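Local coordinates for naphthalene dioxygenase small subunit (Rhodococcus sp., PDB 2B1X), which forms the beta subunit of a Rieske non-heme iron naphthalene 1,2-dioxygenase, probably serving mainly a structural role beside the large subunit, at residues 38-49 against 150-161; 118-126 against 164-172. All blocks are in the same frame, centred on the assembly; numbering follows the deposited sequence.

Contact 1. Residues 38-49 against 150-161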
loop_
_atom_site.group_PDB
_atom_site.type_symbol
_atom_site.label_atom_id
_atom_site.label_comp_id
_atom_site.label_asym_id
_atom_site.label_seq_id
_atom_site.Cartn_x
_atom_site.Cartn_y
_atom_site.Cartn_z
ATOM N N VAL B 38 34.117 10.759 8.826
ATOM C CA VAL B 38 34.154 9.736 9.849
ATOM C C VAL B 38 35.512 9.579 10.456
ATOM O O VAL B 38 36.530 9.938 9.896
ATOM C CB VAL B 38 33.583 8.340 9.415
ATOM C CG1 VAL B 38 32.209 8.494 8.721
ATOM C CG2 VAL B 38 34.591 7.575 8.555
ATOM N N THR B 39 35.485 9.012 11.631
ATOM C CA THR B 39 36.634 8.912 12.459
ATOM C C THR B 39 37.338 7.571 12.210
ATOM O O THR B 39 36.750 6.610 11.683
ATOM C CB THR B 39 36.105 9.088 13.894
ATOM O OG1 THR B 39 36.975 9.956 14.627
ATOM C CG2 THR B 39 36.033 7.770 14.639
ATOM N N GLU B 40 38.610 7.534 12.576
ATOM C CA GLU B 40 39.460 6.359 12.412
ATOM C C GLU B 40 38.975 5.140 13.257
ATOM O O GLU B 40 39.144 3.989 12.859
ATOM C CB GLU B 40 40.904 6.761 12.752
ATOM C CG GLU B 40 41.344 8.180 12.268
ATOM C CD GLU B 40 40.691 9.428 12.975
ATOM O OE1 GLU B 40 40.267 9.382 14.152
ATOM O OE2 GLU B 40 40.610 10.516 12.344
ATOM N N ASP B 41 38.367 5.411 14.417
ATOM C CA ASP B 41 37.780 4.371 15.262
ATOM C C ASP B 41 36.240 4.279 15.099
ATOM O O ASP B 41 35.536 3.841 16.020
ATOM C CB ASP B 41 38.178 4.562 16.741
ATOM C CG ASP B 41 37.704 5.906 17.329
ATOM O OD1 ASP B 41 37.654 6.924 16.611
ATOM O OD2 ASP B 41 37.347 6.040 18.526
ATOM N N LEU B 42 35.735 4.671 13.923
ATOM C CA LEU B 42 34.285 4.602 13.633
ATOM C C LEU B 42 33.677 3.275 14.051
ATOM O O LEU B 42 34.249 2.201 13.791
ATOM C CB LEU B 42 33.979 4.861 12.145
ATOM C CG LEU B 42 32.521 4.612 11.683
ATOM C CD1 LEU B 42 31.610 5.774 12.087
ATOM C CD2 LEU B 42 32.413 4.377 10.172
ATOM N N SER B 43 32.523 3.366 14.706
ATOM C CA SER B 43 31.595 2.248 14.864
ATOM C C SER B 43 30.212 2.645 14.342
ATOM O O SER B 43 29.596 3.611 14.830
ATOM C CB SER B 43 31.500 1.821 16.335
ATOM O OG SER B 43 30.465 0.870 16.481
ATOM N N TYR B 44 29.742 1.930 13.318
ATOM C CA TYR B 44 28.473 2.218 12.688
ATOM C C TYR B 44 27.632 0.963 12.778
ATOM O O TYR B 44 27.952 -0.027 12.120
ATOM C CB TYR B 44 28.663 2.645 11.214
ATOM C CG TYR B 44 27.396 3.131 10.528
ATOM C CD1 TYR B 44 27.174 4.493 10.307
ATOM C CD2 TYR B 44 26.426 2.237 10.096
ATOM C CE1 TYR B 44 26.029 4.942 9.680
ATOM C CE2 TYR B 44 25.259 2.674 9.484
ATOM C CZ TYR B 44 25.066 4.031 9.281
ATOM O OH TYR B 44 23.906 4.459 8.670
ATOM N N VAL B 45 26.582 0.981 13.608
ATOM C CA VAL B 45 25.737 -0.233 13.735
ATOM C C VAL B 45 24.223 -0.052 13.635
ATOM O O VAL B 45 23.666 0.939 14.108
ATOM C CB VAL B 45 26.145 -1.201 14.929
ATOM C CG1 VAL B 45 27.535 -0.859 15.529
ATOM C CG2 VAL B 45 25.067 -1.345 15.982
ATOM N N VAL B 46 23.590 -1.027 12.991
ATOM C CA VAL B 46 22.130 -1.112 12.859
ATOM C C VAL B 46 21.689 -2.432 13.491
ATOM O O VAL B 46 21.857 -3.494 12.896
ATOM C CB VAL B 46 21.724 -1.063 11.370
ATOM C CG1 VAL B 46 20.193 -1.072 11.195
ATOM C CG2 VAL B 46 22.389 0.161 10.682
ATOM N N PRO B 47 21.170 -2.380 14.711
ATOM C CA PRO B 47 20.734 -3.584 15.422
ATOM C C PRO B 47 19.469 -4.217 14.879
ATOM O O PRO B 47 18.658 -3.566 14.211
ATOM C CB PRO B 47 20.455 -3.069 16.844
ATOM C CG PRO B 47 21.198 -1.813 16.920
ATOM C CD PRO B 47 21.082 -1.183 15.567
ATOM N N ILE B 48 19.302 -5.498 15.199
ATOM C CA ILE B 48 18.072 -6.224 14.925
ATOM C C ILE B 48 17.181 -6.099 16.143
ATOM O O ILE B 48 17.676 -6.143 17.272
ATOM C CB ILE B 48 18.366 -7.724 14.630
ATOM C CG1 ILE B 48 19.344 -7.840 13.446
ATOM C CG2 ILE B 48 17.047 -8.469 14.304
ATOM C CD1 ILE B 48 19.718 -9.271 13.170
ATOM N N ARG B 49 15.874 -5.934 15.901
ATOM C CA ARG B 49 14.872 -5.943 16.954
ATOM C C ARG B 49 13.862 -7.045 16.654
ATOM O O ARG B 49 13.603 -7.340 15.488
ATOM C CB ARG B 49 14.112 -4.605 16.966
ATOM C CG ARG B 49 14.969 -3.434 17.382
ATOM C CD ARG B 49 14.270 -2.108 17.357
ATOM N NE ARG B 49 13.427 -2.033 18.526
ATOM C CZ ARG B 49 12.619 -1.032 18.844
ATOM N NH1 ARG B 49 12.552 0.046 18.082
ATOM N NH2 ARG B 49 11.877 -1.135 19.943
ATOM N N LEU B 150 33.775 15.246 13.518
ATOM C CA LEU B 150 33.843 13.938 12.892
ATOM C C LEU B 150 32.965 12.993 13.677
ATOM O O LEU B 150 32.820 13.129 14.901
ATOM C CB LEU B 150 35.266 13.396 12.914
ATOM C CG LEU B 150 36.205 13.491 11.709
ATOM C CD1 LEU B 150 35.874 14.616 10.739
ATOM C CD2 LEU B 150 37.642 13.601 12.202
ATOM N N MET B 151 32.412 12.017 12.965
ATOM C CA MET B 151 31.571 11.016 13.584
ATOM C C MET B 151 32.395 9.817 14.011
ATOM O O MET B 151 32.963 9.112 13.180
ATOM C CB MET B 151 30.470 10.569 12.625
ATOM C CG MET B 151 29.416 9.653 13.269
ATOM S SD MET B 151 27.994 9.508 12.220
ATOM C CE MET B 151 28.682 8.346 10.947
ATOM N N ALA B 152 32.389 9.569 15.310
ATOM C CA ALA B 152 33.079 8.440 15.900
ATOM C C ALA B 152 32.176 7.235 16.033
ATOM O O ALA B 152 32.655 6.108 16.006
ATOM C CB ALA B 152 33.646 8.818 17.272
ATOM N N LYS B 153 30.870 7.476 16.182
ATOM C CA LYS B 153 29.920 6.392 16.440
ATOM C C LYS B 153 28.529 6.752 15.960
ATOM O O LYS B 153 28.121 7.902 16.042
ATOM C CB LYS B 153 29.884 6.048 17.940
ATOM C CG LYS B 153 29.119 4.762 18.301
ATOM C CD LYS B 153 29.066 4.563 19.820
ATOM C CE LYS B 153 28.043 3.515 20.218
ATOM N NZ LYS B 153 28.534 2.123 19.986
ATOM N N ARG B 154 27.807 5.758 15.457
ATOM C CA ARG B 154 26.389 5.903 15.197
ATOM C C ARG B 154 25.708 4.560 15.395
ATOM O O ARG B 154 26.186 3.522 14.883
ATOM C CB ARG B 154 26.130 6.425 13.784
ATOM C CG ARG B 154 24.640 6.367 13.404
ATOM C CD ARG B 154 24.275 7.134 12.138
ATOM N NE ARG B 154 24.342 8.579 12.370
ATOM C CZ ARG B 154 24.549 9.472 11.417
ATOM N NH1 ARG B 154 24.761 9.062 10.176
ATOM N NH2 ARG B 154 24.579 10.764 11.712
ATOM N N VAL B 155 24.596 4.588 16.129
ATOM C CA VAL B 155 23.689 3.451 16.206
ATOM C C VAL B 155 22.347 3.869 15.591
ATOM O O VAL B 155 21.712 4.839 16.058
ATOM C CB VAL B 155 23.466 3.042 17.693
ATOM C CG1 VAL B 155 22.411 1.925 17.819
ATOM C CG2 VAL B 155 24.769 2.660 18.393
ATOM N N VAL B 156 21.900 3.150 14.560
ATOM C CA VAL B 156 20.586 3.420 13.955
ATOM C C VAL B 156 19.637 2.353 14.432
ATOM O O VAL B 156 19.734 1.217 14.008
ATOM C CB VAL B 156 20.609 3.435 12.405
ATOM C CG1 VAL B 156 19.245 3.881 11.829
ATOM C CG2 VAL B 156 21.708 4.386 11.871
ATOM N N LEU B 157 18.746 2.729 15.350
ATOM C CA LEU B 157 17.678 1.843 15.811
ATOM C C LEU B 157 16.357 2.065 15.052
ATOM O O LEU B 157 15.644 3.056 15.279
ATOM C CB LEU B 157 17.426 2.073 17.295
ATOM C CG LEU B 157 16.971 0.871 18.125
ATOM C CD1 LEU B 157 17.773 -0.407 17.854
ATOM C CD2 LEU B 157 16.964 1.219 19.669
ATOM N N LEU B 158 16.007 1.134 14.179
ATOM C CA LEU B 158 14.802 1.305 13.366
ATOM C C LEU B 158 13.564 0.893 14.144
ATOM O O LEU B 158 13.612 -0.046 14.943
ATOM C CB LEU B 158 14.907 0.513 12.056
ATOM C CG LEU B 158 16.140 0.853 11.189
ATOM C CD1 LEU B 158 16.351 -0.230 10.104
ATOM C CD2 LEU B 158 15.957 2.230 10.528
ATOM N N ASP B 159 12.453 1.589 13.891
ATOM C CA ASP B 159 11.120 1.219 14.405
ATOM C C ASP B 159 10.440 0.076 13.683
ATOM O O ASP B 159 9.229 0.129 13.396
ATOM C CB ASP B 159 10.236 2.455 14.398
ATOM C CG ASP B 159 10.935 3.618 15.061
ATOM O OD1 ASP B 159 11.466 3.380 16.180
ATOM O OD2 ASP B 159 11.098 4.733 14.516
ATOM N N GLN B 160 11.213 -0.959 13.417
ATOM C CA GLN B 160 10.777 -2.099 12.632
ATOM C C GLN B 160 11.458 -3.335 13.192
ATOM O O GLN B 160 12.568 -3.255 13.771
ATOM C CB GLN B 160 11.211 -1.908 11.173
ATOM C CG GLN B 160 10.530 -0.746 10.455
ATOM C CD GLN B 160 11.083 -0.485 9.059
ATOM O OE1 GLN B 160 11.808 -1.311 8.491
ATOM N NE2 GLN B 160 10.709 0.664 8.488
ATOM N N THR B 161 10.847 -4.492 12.999
ATOM C CA THR B 161 11.591 -5.731 13.287
ATOM C C THR B 161 11.929 -6.341 11.920
ATOM O O THR B 161 13.092 -6.386 11.544
ATOM C CB THR B 161 10.754 -6.686 14.209
ATOM O OG1 THR B 161 9.446 -6.875 13.653
ATOM C CG2 THR B 161 10.465 -6.023 15.595
HETATM O O HOH W 1 17.963 -1.007 14.016
HETATM O O HOH W 2 15.303 -5.390 13.067
HETATM O O HOH W 3 10.502 2.103 18.444
#
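Ser43 and Val45 pair with Lys153 and Val155 in parallel register, the axes of strands 42-49 and 150-158 lying 4.7 Å apart at closest and 29° from parallel. The ladder alternates: Val45 N donates to Arg154 O at 2.9 Å, and Val45 O accepts from Val156 N. Strand 38-39 adds one more rung, Thr39 N to Met151 O, before a type I turn from Thr39 to Leu42 leads into strand 42-49. On one face, the Met151 methyl CE sits among Val38 CG1, Leu42 CD1 and the edge of the Tyr44 ring. Because CG of Tyr44 and CG of Arg154 are both anti to their backbone nitrogens (chi1 -173° and 171°), the two side chains run alongside each other, Tyr44 CE1 lying 3.7 Å from Arg154 CD. Met151 SD rests 3.5 Å above the centre of the Arg154 guanidinium, whose charge is met by Asp140 and Glu22. On the other face, Pro47 CG lies 3.8 Å from Leu157 CD1 and also meets Val155 CG1. Where the strands part, water takes over: one molecule joins Pro47 O, Val156 O and Leu158 N. Arg49, bent at chi3, turns NH1 to Leu158 O in a weak bond of 3.3 Å; a second water links NH1 to Asp159 OD1, while Asp59 takes NH2 and Arg96 of a second beta subunit pairs with Asp159. A classic beta bulge at Ala152 and Lys153, formed against strand 132-145, lies within the strongly curved mixed sheet of the NTF2-like cone fold.

Contact 2. Residues 118-126 against 164-172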
loop_
_atom_site.group_PDB
_atom_site.type_symbol
_atom_site.label_atom_id
_atom_site.label_comp_id
_atom_site.label_asym_id
_atom_site.label_seq_id
_atom_site.Cartn_x
_atom_site.Cartn_y
_atom_site.Cartn_z
ATOM N N ASN B 118 15.814 11.935 15.166
ATOM C CA ASN B 118 14.860 11.085 14.462
ATOM C C ASN B 118 15.131 11.103 12.965
ATOM O O ASN B 118 15.413 12.159 12.388
ATOM C CB ASN B 118 13.434 11.533 14.775
ATOM C CG ASN B 118 13.046 11.175 16.171
ATOM O OD1 ASN B 118 13.828 10.507 16.881
ATOM N ND2 ASN B 118 11.892 11.640 16.609
ATOM N N LEU B 119 15.093 9.930 12.342
ATOM C CA LEU B 119 15.400 9.826 10.922
ATOM C C LEU B 119 14.213 9.198 10.267
ATOM O O LEU B 119 13.766 8.115 10.687
ATOM C CB LEU B 119 16.651 8.970 10.641
ATOM C CG LEU B 119 16.838 8.537 9.171
ATOM C CD1 LEU B 119 17.196 9.697 8.221
ATOM C CD2 LEU B 119 17.893 7.428 9.076
ATOM N N LEU B 120 13.674 9.874 9.262
ATOM C CA LEU B 120 12.791 9.201 8.330
ATOM C C LEU B 120 13.484 9.184 6.955
ATOM O O LEU B 120 13.788 10.230 6.377
ATOM C CB LEU B 120 11.401 9.855 8.289
ATOM C CG LEU B 120 10.272 9.746 7.260
ATOM C CD1 LEU B 120 10.571 9.016 5.954
ATOM C CD2 LEU B 120 8.985 9.278 7.874
ATOM N N LEU B 121 13.734 7.980 6.454
ATOM C CA LEU B 121 14.445 7.838 5.187
ATOM C C LEU B 121 13.455 7.412 4.110
ATOM O O LEU B 121 12.794 6.388 4.272
ATOM C CB LEU B 121 15.561 6.812 5.339
ATOM C CG LEU B 121 16.332 6.480 4.041
ATOM C CD1 LEU B 121 17.216 7.589 3.579
ATOM C CD2 LEU B 121 17.099 5.201 4.184
ATOM N N TYR B 122 13.327 8.230 3.051
ATOM C CA TYR B 122 12.416 7.980 1.955
ATOM C C TYR B 122 13.208 7.408 0.799
ATOM O O TYR B 122 14.330 7.836 0.582
ATOM C CB TYR B 122 11.698 9.293 1.543
ATOM C CG TYR B 122 10.707 9.170 0.371
ATOM C CD1 TYR B 122 9.385 8.885 0.586
ATOM C CD2 TYR B 122 11.127 9.361 -0.956
ATOM C CE1 TYR B 122 8.466 8.801 -0.482
ATOM C CE2 TYR B 122 10.247 9.241 -2.025
ATOM C CZ TYR B 122 8.935 8.963 -1.791
ATOM O OH TYR B 122 8.104 8.863 -2.854
ATOM N N ARG B 123 12.658 6.437 0.058
ATOM C CA ARG B 123 13.437 5.778 -1.030
ATOM C C ARG B 123 12.575 5.336 -2.226
ATOM O O ARG B 123 11.596 4.671 -2.011
ATOM C CB ARG B 123 14.222 4.567 -0.471
ATOM C CG ARG B 123 15.180 3.865 -1.499
ATOM C CD ARG B 123 15.578 2.425 -1.093
ATOM N NE ARG B 123 16.760 1.925 -1.812
ATOM C CZ ARG B 123 17.363 0.771 -1.546
ATOM N NH1 ARG B 123 16.855 -0.052 -0.616
ATOM N NH2 ARG B 123 18.440 0.407 -2.240
ATOM N N THR B 124 12.931 5.743 -3.463
ATOM C CA THR B 124 12.340 5.164 -4.678
ATOM C C THR B 124 13.443 4.661 -5.610
ATOM O O THR B 124 14.548 5.169 -5.584
ATOM C CB THR B 124 11.432 6.161 -5.468
ATOM O OG1 THR B 124 12.221 7.272 -5.922
ATOM C CG2 THR B 124 10.331 6.803 -4.575
ATOM N N ARG B 125 13.099 3.700 -6.450
ATOM C CA ARG B 125 14.002 3.200 -7.511
ATOM C C ARG B 125 13.238 2.994 -8.809
ATOM O O ARG B 125 12.050 2.587 -8.794
ATOM C CB ARG B 125 14.644 1.865 -7.103
ATOM C CG ARG B 125 15.543 1.912 -5.875
ATOM C CD ARG B 125 16.395 0.607 -5.632
ATOM N NE ARG B 125 17.130 0.184 -6.835
ATOM C CZ ARG B 125 18.136 0.843 -7.384
ATOM N NH1 ARG B 125 18.541 1.993 -6.858
ATOM N NH2 ARG B 125 18.718 0.381 -8.507
ATOM N N GLY B 126 13.878 3.313 -9.933
ATOM C CA GLY B 126 13.270 3.051 -11.238
ATOM C C GLY B 126 11.980 3.803 -11.470
ATOM O O GLY B 126 11.745 4.853 -10.887
ATOM N N MET B 164 11.474 -3.082 6.091
ATOM C CA MET B 164 10.596 -2.861 4.955
ATOM C C MET B 164 11.274 -2.122 3.773
ATOM O O MET B 164 10.748 -1.144 3.228
ATOM C CB MET B 164 9.307 -2.231 5.417
ATOM C CG MET B 164 8.515 -3.252 6.266
ATOM S SD MET B 164 6.951 -2.632 6.847
ATOM C CE MET B 164 7.458 -1.801 8.289
ATOM N N THR B 165 12.426 -2.641 3.377
ATOM C CA THR B 165 13.083 -2.280 2.123
ATOM C C THR B 165 13.929 -3.469 1.709
ATOM O O THR B 165 14.234 -4.342 2.556
ATOM C CB THR B 165 13.857 -0.951 2.237
ATOM O OG1 THR B 165 14.252 -0.527 0.939
ATOM C CG2 THR B 165 15.122 -1.103 3.054
ATOM N N HIS B 166 14.275 -3.551 0.427
ATOM C CA HIS B 166 14.843 -4.794 -0.132
ATOM C C HIS B 166 16.356 -4.969 0.116
ATOM O O HIS B 166 16.895 -6.044 -0.126
ATOM C CB HIS B 166 14.527 -4.911 -1.634
ATOM C CG HIS B 166 15.073 -3.773 -2.434
ATOM N ND1 HIS B 166 14.416 -2.566 -2.525
ATOM C CD2 HIS B 166 16.259 -3.606 -3.069
ATOM C CE1 HIS B 166 15.159 -1.713 -3.215
ATOM N NE2 HIS B 166 16.265 -2.332 -3.593
ATOM N N ASN B 167 17.030 -3.941 0.619
ATOM C CA ASN B 167 18.427 -4.055 1.045
ATOM C C ASN B 167 18.793 -2.807 1.852
ATOM O O ASN B 167 18.068 -1.824 1.835
ATOM C CB ASN B 167 19.428 -4.356 -0.118
ATOM C CG ASN B 167 19.363 -3.344 -1.296
ATOM O OD1 ASN B 167 19.075 -2.180 -1.114
ATOM N ND2 ASN B 167 19.659 -3.827 -2.532
ATOM N N LEU B 168 19.900 -2.843 2.577
ATOM C CA LEU B 168 20.385 -1.641 3.207
ATOM C C LEU B 168 21.595 -1.168 2.447
ATOM O O LEU B 168 22.726 -1.194 2.938
ATOM C CB LEU B 168 20.669 -1.876 4.700
ATOM C CG LEU B 168 19.442 -2.101 5.592
ATOM C CD1 LEU B 168 19.929 -2.312 7.043
ATOM C CD2 LEU B 168 18.433 -0.972 5.538
ATOM N N ALA B 169 21.347 -0.779 1.213
ATOM C CA ALA B 169 22.378 -0.295 0.306
ATOM C C ALA B 169 22.718 1.186 0.562
ATOM O O ALA B 169 23.795 1.669 0.151
ATOM C CB ALA B 169 21.945 -0.528 -1.170
ATOM N N LEU B 170 21.826 1.883 1.267
ATOM C CA LEU B 170 21.982 3.312 1.582
ATOM C C LEU B 170 22.518 3.513 2.993
ATOM O O LEU B 170 22.077 2.862 3.926
ATOM C CB LEU B 170 20.612 4.036 1.442
ATOM C CG LEU B 170 19.877 4.068 0.078
ATOM C CD1 LEU B 170 18.499 4.735 0.194
ATOM C CD2 LEU B 170 20.732 4.775 -0.992
ATOM N N ILE B 171 23.470 4.418 3.161
ATOM C CA ILE B 171 23.899 4.833 4.474
ATOM C C ILE B 171 22.841 5.739 5.150
ATOM O O ILE B 171 22.296 6.661 4.513
ATOM C CB ILE B 171 25.283 5.521 4.381
ATOM C CG1 ILE B 171 26.322 4.538 3.809
ATOM C CG2 ILE B 171 25.709 6.011 5.750
ATOM C CD1 ILE B 171 27.662 5.194 3.426
ATOM N N MET B 172 22.542 5.459 6.422
ATOM C CA MET B 172 21.500 6.170 7.162
ATOM C C MET B 172 22.100 7.187 8.155
ATOM O O MET B 172 23.112 6.946 8.831
ATOM C CB MET B 172 20.628 5.168 7.916
ATOM C CG MET B 172 19.713 4.358 7.025
ATOM S SD MET B 172 19.175 2.790 7.715
ATOM C CE MET B 172 20.663 1.866 7.646
ATOM O OXT MET B 172 21.599 8.312 8.344
#
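Asn167 OD1 is gripped end-on by both terminal nitrogens of Arg123, NH2 at 2.9 Å and NH1 at 3.1 Å. The oxygen lies in the guanidinium plane; NH2 approaches in the carbonyl plane, whereas NH1 is tilted 31° from it. NH1 also donates to Thr165 OG1, 3.1 Å away at the guanidinium edge, a hydroxyl that is also hydrogen-bonded to Asp132, and weakly to Asn167 O. The Arg123 chain is extended from CG to NE, with CG trans to the backbone nitrogen (chi1 -175°), which carries the charged end from the strand to the loop. There His166 lies over one guanidinium face, offset toward the rim, the two planes 14° apart and CE1 3.5 Å from NH1, while Leu170 covers the opposite face. Glu89 supplies the countercharge at NH2. In this NTF2-like fold the C-terminal tail runs back along strand 112-124 and also meets the large subunit, where the Gln370 carbonyl of that chain accepts from Asn167 ND2. A leucine in place of Arg123 would probably leave Asn167 OD1 and Glu89 without their donor and the face of the His166 ring without the guanidinium that covers it. Arg125 CD reaches the edge of the same imidazole, 3.6 Å from CE1, and its guanidinium bonds to Pro91 O and forms a salt bridge with Glu374 of the large subunit. Farther back along the strand, Leu121 CD2 touches Met172 CG, and Leu119 CD2 lies 3.7 Å from Met172 CB.

Both contacts involve strands of the same curved sheet, but contact 1 joins two neighbouring strands and contact 2 lays the C-terminal tail over a third. Contact 1 is partly buried near the chain's centre, and backbone bonds carry most of its polar pairing. Contact 2 is fully buried yet lies farther out, where the large subunit helps cover it, and its polar bonds come from side chains. The two meet at the chain's end: Tyr44 OH is 2.6 Å from Met172 O, a probable hydrogen bond, and Val46 CG2 packs against Met172 CE. Each also reaches other beta subunits, so both border the assembly's interfaces.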